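PDB 5XH8: extracellular invertase from Aspergillus kawachii, which probably cleaves the beta-fructofuranosidic bond of sucrose and transfers the fructosyl group to acceptor sugars, yielding fructooligosaccharides such as 1-kestose. Local coordinates for residues Q136-S141 and T149-G154. Residues are numbered along the deposited sequence; the frame is centred on the assembly and turned at random.
Sequences QSLAVS and TKLDQG
Val140 and Thr149 form an antiparallel hydrogen-bonded pair: Val140 N donates to Thr149 O at 2.9 Å, and Thr149 N returns a bond to Val140 O at 2.8 Å. The return bond is more bent (144° at the hydrogen), and its donor stands above the carbonyl plane. Leu151 N adds a third backbone bond, 3.0 Å to Leu138 O. Between the Val140-Thr149 pair and this bond, Ala139 faces Lys150 as a non-hydrogen-bonded pair, with Ala139 CA 3.2 Å from Thr149 O in a CA-H...O contact.

This hairpin closes one edge of a four-stranded antiparallel sheet, a blade in the beta-propeller of family 32 glycoside hydrolases; 149-150 is one of its two edge strands within the chain, and 112-118 flanks 134-140 on the other side.

Past Leu151 the chain draws away through an inverse gamma turn centred on Asp152, and water takes over the bridging. One water donates to both Leu138 O and Leu151 O, so Leu138 O receives two bonds; a second accepts from Leu138 N and donates to Gly154 O. On the Ala139 face, Lys150 extends its amine to a salt bridge with Asp93 and a hydrogen bond with Val87 O.

Apolar contact centres on Leu151, whose CG sits beside its backbone N (chi1 -65°), the same N that bonds Leu138 O, which keeps the branch on the side of Leu138. Its two methyls divide the work: Leu151 CD1 lies 3.8 Å from Leu138 CB, the two side chains running side by side, while Leu151 CD2 reaches Val140 CG2 at 3.9 Å.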
ATOM      1  N   GLN A 136      -7.506   0.086  -2.675  1.00 19.05           N
ATOM      2  CA  GLN A 136      -8.852   0.581  -2.370  1.00 20.10           C
ATOM      3  C   GLN A 136      -8.778   1.424  -1.101  1.00 20.12           C
ATOM      4  O   GLN A 136      -8.284   0.941  -0.057  1.00 21.36           O
ATOM      5  CB  GLN A 136      -9.874  -0.555  -2.251  1.00 20.99           C
ATOM      6  CG  GLN A 136      -9.600  -1.769  -3.141  1.00 21.40           C
ATOM      7  CD  GLN A 136      -9.551  -1.429  -4.615  1.00 21.25           C
ATOM      8  OE1 GLN A 136     -10.283  -0.558  -5.100  1.00 21.38           O
ATOM      9  NE2 GLN A 136      -8.692  -2.132  -5.347  1.00 21.75           N
ATOM     10  N   SER A 137      -9.255   2.671  -1.202  1.00 19.16           N
ATOM     11  CA  SER A 137      -9.133   3.684  -0.159  1.00 19.07           C
ATOM     12  C   SER A 137     -10.485   4.226   0.214  1.00 18.80           C
ATOM     13  O   SER A 137     -11.462   4.070  -0.546  1.00 18.54           O
ATOM     14  CB  SER A 137      -8.216   4.822  -0.623  1.00 19.29           C
ATOM     15  OG  SER A 137      -6.877   4.361  -0.748  1.00 19.63           O
ATOM     16  N   LEU A 138     -10.538   4.880   1.375  1.00 19.64           N
ATOM     17  CA  LEU A 138     -11.768   5.490   1.895  1.00 19.72           C
ATOM     18  C   LEU A 138     -11.730   7.006   1.879  1.00 19.79           C
ATOM     19  O   LEU A 138     -10.685   7.626   2.121  1.00 18.57           O
ATOM     20  CB  LEU A 138     -12.030   5.064   3.349  1.00 21.25           C
ATOM     21  CG  LEU A 138     -12.359   3.588   3.605  1.00 22.27           C
ATOM     22  CD1 LEU A 138     -12.511   3.392   5.114  1.00 23.14           C
ATOM     23  CD2 LEU A 138     -13.614   3.137   2.884  1.00 22.83           C
ATOM     24  N   ALA A 139     -12.897   7.579   1.579  1.00 18.55           N
ATOM     25  CA  ALA A 139     -13.162   8.982   1.744  1.00 19.13           C
ATOM     26  C   ALA A 139     -14.583   9.147   2.294  1.00 19.79           C
ATOM     27  O   ALA A 139     -15.447   8.275   2.142  1.00 19.76           O
ATOM     28  CB  ALA A 139     -13.011   9.734   0.432  1.00 19.05           C
ATOM     29  N   VAL A 140     -14.793  10.276   2.942  1.00 20.39           N
ATOM     30  CA  VAL A 140     -16.067  10.595   3.572  1.00 22.68           C
ATOM     31  C   VAL A 140     -16.501  12.002   3.199  1.00 20.60           C
ATOM     32  O   VAL A 140     -15.682  12.904   3.178  1.00 22.85           O
ATOM     33  CB  VAL A 140     -15.918  10.525   5.110  1.00 24.13           C
ATOM     34  CG1 VAL A 140     -17.171  11.031   5.772  1.00 29.50           C
ATOM     35  CG2 VAL A 140     -15.662   9.083   5.517  1.00 24.51           C
ATOM     36  N   SER A 141     -17.779  12.193   2.916  1.00 21.31           N
ATOM     37  CA  SER A 141     -18.311  13.544   2.706  1.00 22.25           C
ATOM     38  C   SER A 141     -19.075  14.030   3.927  1.00 23.48           C
ATOM     39  O   SER A 141     -20.106  13.460   4.271  1.00 24.28           O
ATOM     40  CB  SER A 141     -19.225  13.654   1.506  1.00 22.00           C
ATOM     41  OG  SER A 141     -19.677  15.018   1.417  1.00 23.87           O
ATOM     42  N   THR A 149     -13.754  13.865   1.371  1.00 22.54           N
ATOM     43  CA  THR A 149     -12.463  14.049   1.996  1.00 22.92           C
ATOM     44  C   THR A 149     -11.806  12.702   2.201  1.00 22.45           C
ATOM     45  O   THR A 149     -12.342  11.824   2.888  1.00 22.30           O
ATOM     46  CB  THR A 149     -12.620  14.703   3.376  1.00 23.94           C
ATOM     47  OG1 THR A 149     -13.536  15.788   3.261  1.00 25.73           O
ATOM     48  CG2 THR A 149     -11.252  15.205   3.915  1.00 23.06           C
ATOM     49  N   LYS A 150     -10.613  12.554   1.657  1.00 22.48           N
ATOM     50  CA  LYS A 150      -9.879  11.307   1.816  1.00 22.50           C
ATOM     51  C   LYS A 150      -9.505  11.110   3.270  1.00 21.92           C
ATOM     52  O   LYS A 150      -9.034  12.036   3.905  1.00 22.72           O
ATOM     53  CB  LYS A 150      -8.630  11.320   0.959  1.00 22.13           C
ATOM     54  CG  LYS A 150      -8.950  11.433  -0.532  1.00 23.04           C
ATOM     55  CD  LYS A 150      -7.713  11.829  -1.314  1.00 22.32           C
ATOM     56  CE  LYS A 150      -8.044  12.157  -2.754  1.00 21.50           C
ATOM     57  NZ  LYS A 150      -6.802  12.478  -3.503  1.00 20.74           N
ATOM     58  N   LEU A 151      -9.734   9.918   3.804  1.00 23.06           N
ATOM     59  CA  LEU A 151      -9.228   9.611   5.135  1.00 23.93           C
ATOM     60  C   LEU A 151      -7.699   9.678   5.089  1.00 24.27           C
ATOM     61  O   LEU A 151      -7.073   9.226   4.109  1.00 21.06           O
ATOM     62  CB  LEU A 151      -9.668   8.212   5.608  1.00 25.50           C
ATOM     63  CG  LEU A 151     -11.150   7.944   5.839  1.00 26.56           C
ATOM     64  CD1 LEU A 151     -11.278   6.669   6.657  1.00 28.71           C
ATOM     65  CD2 LEU A 151     -11.867   9.108   6.532  1.00 27.57           C
ATOM     66  N   ASP A 152      -7.124  10.250   6.144  1.00 23.31           N
ATOM     67  CA  ASP A 152      -5.705  10.494   6.238  1.00 25.34           C
ATOM     68  C   ASP A 152      -5.005   9.247   6.740  1.00 24.49           C
ATOM     69  O   ASP A 152      -4.505   9.180   7.849  1.00 25.05           O
ATOM     70  CB  ASP A 152      -5.447  11.715   7.128  1.00 28.19           C
ATOM     71  CG  ASP A 152      -4.039  12.263   6.981  1.00 31.89           C
ATOM     72  OD1 ASP A 152      -3.322  11.904   6.040  1.00 35.10           O
ATOM     73  OD2 ASP A 152      -3.634  13.072   7.822  1.00 33.52           O
ATOM     74  N   GLN A 153      -4.954   8.257   5.865  1.00 24.64           N
ATOM     75  CA  GLN A 153      -4.369   6.984   6.160  1.00 24.17           C
ATOM     76  C   GLN A 153      -4.217   6.229   4.843  1.00 24.02           C
ATOM     77  O   GLN A 153      -4.736   6.651   3.811  1.00 23.80           O
ATOM     78  CB  GLN A 153      -5.239   6.189   7.130  1.00 23.86           C
ATOM     79  CG  GLN A 153      -6.629   5.899   6.582  1.00 25.62           C
ATOM     80  CD  GLN A 153      -7.221   4.678   7.196  1.00 25.51           C
ATOM     81  OE1 GLN A 153      -7.698   4.732   8.304  1.00 28.23           O
ATOM     82  NE2 GLN A 153      -7.143   3.558   6.505  1.00 25.82           N
ATOM     83  N   GLY A 154      -3.523   5.101   4.911  1.00 22.56           N
ATOM     84  CA  GLY A 154      -3.314   4.257   3.752  1.00 23.10           C
ATOM     85  C   GLY A 154      -4.576   3.555   3.288  1.00 23.62           C
ATOM     86  O   GLY A 154      -5.626   3.642   3.944  1.00 23.34           O
TER
HETATM   87  O   HOH W   1      -7.952   7.533   2.175  1.00 19.96           O
HETATM   88  O   HOH W   2      -7.986   4.869   2.890  1.00 21.75           O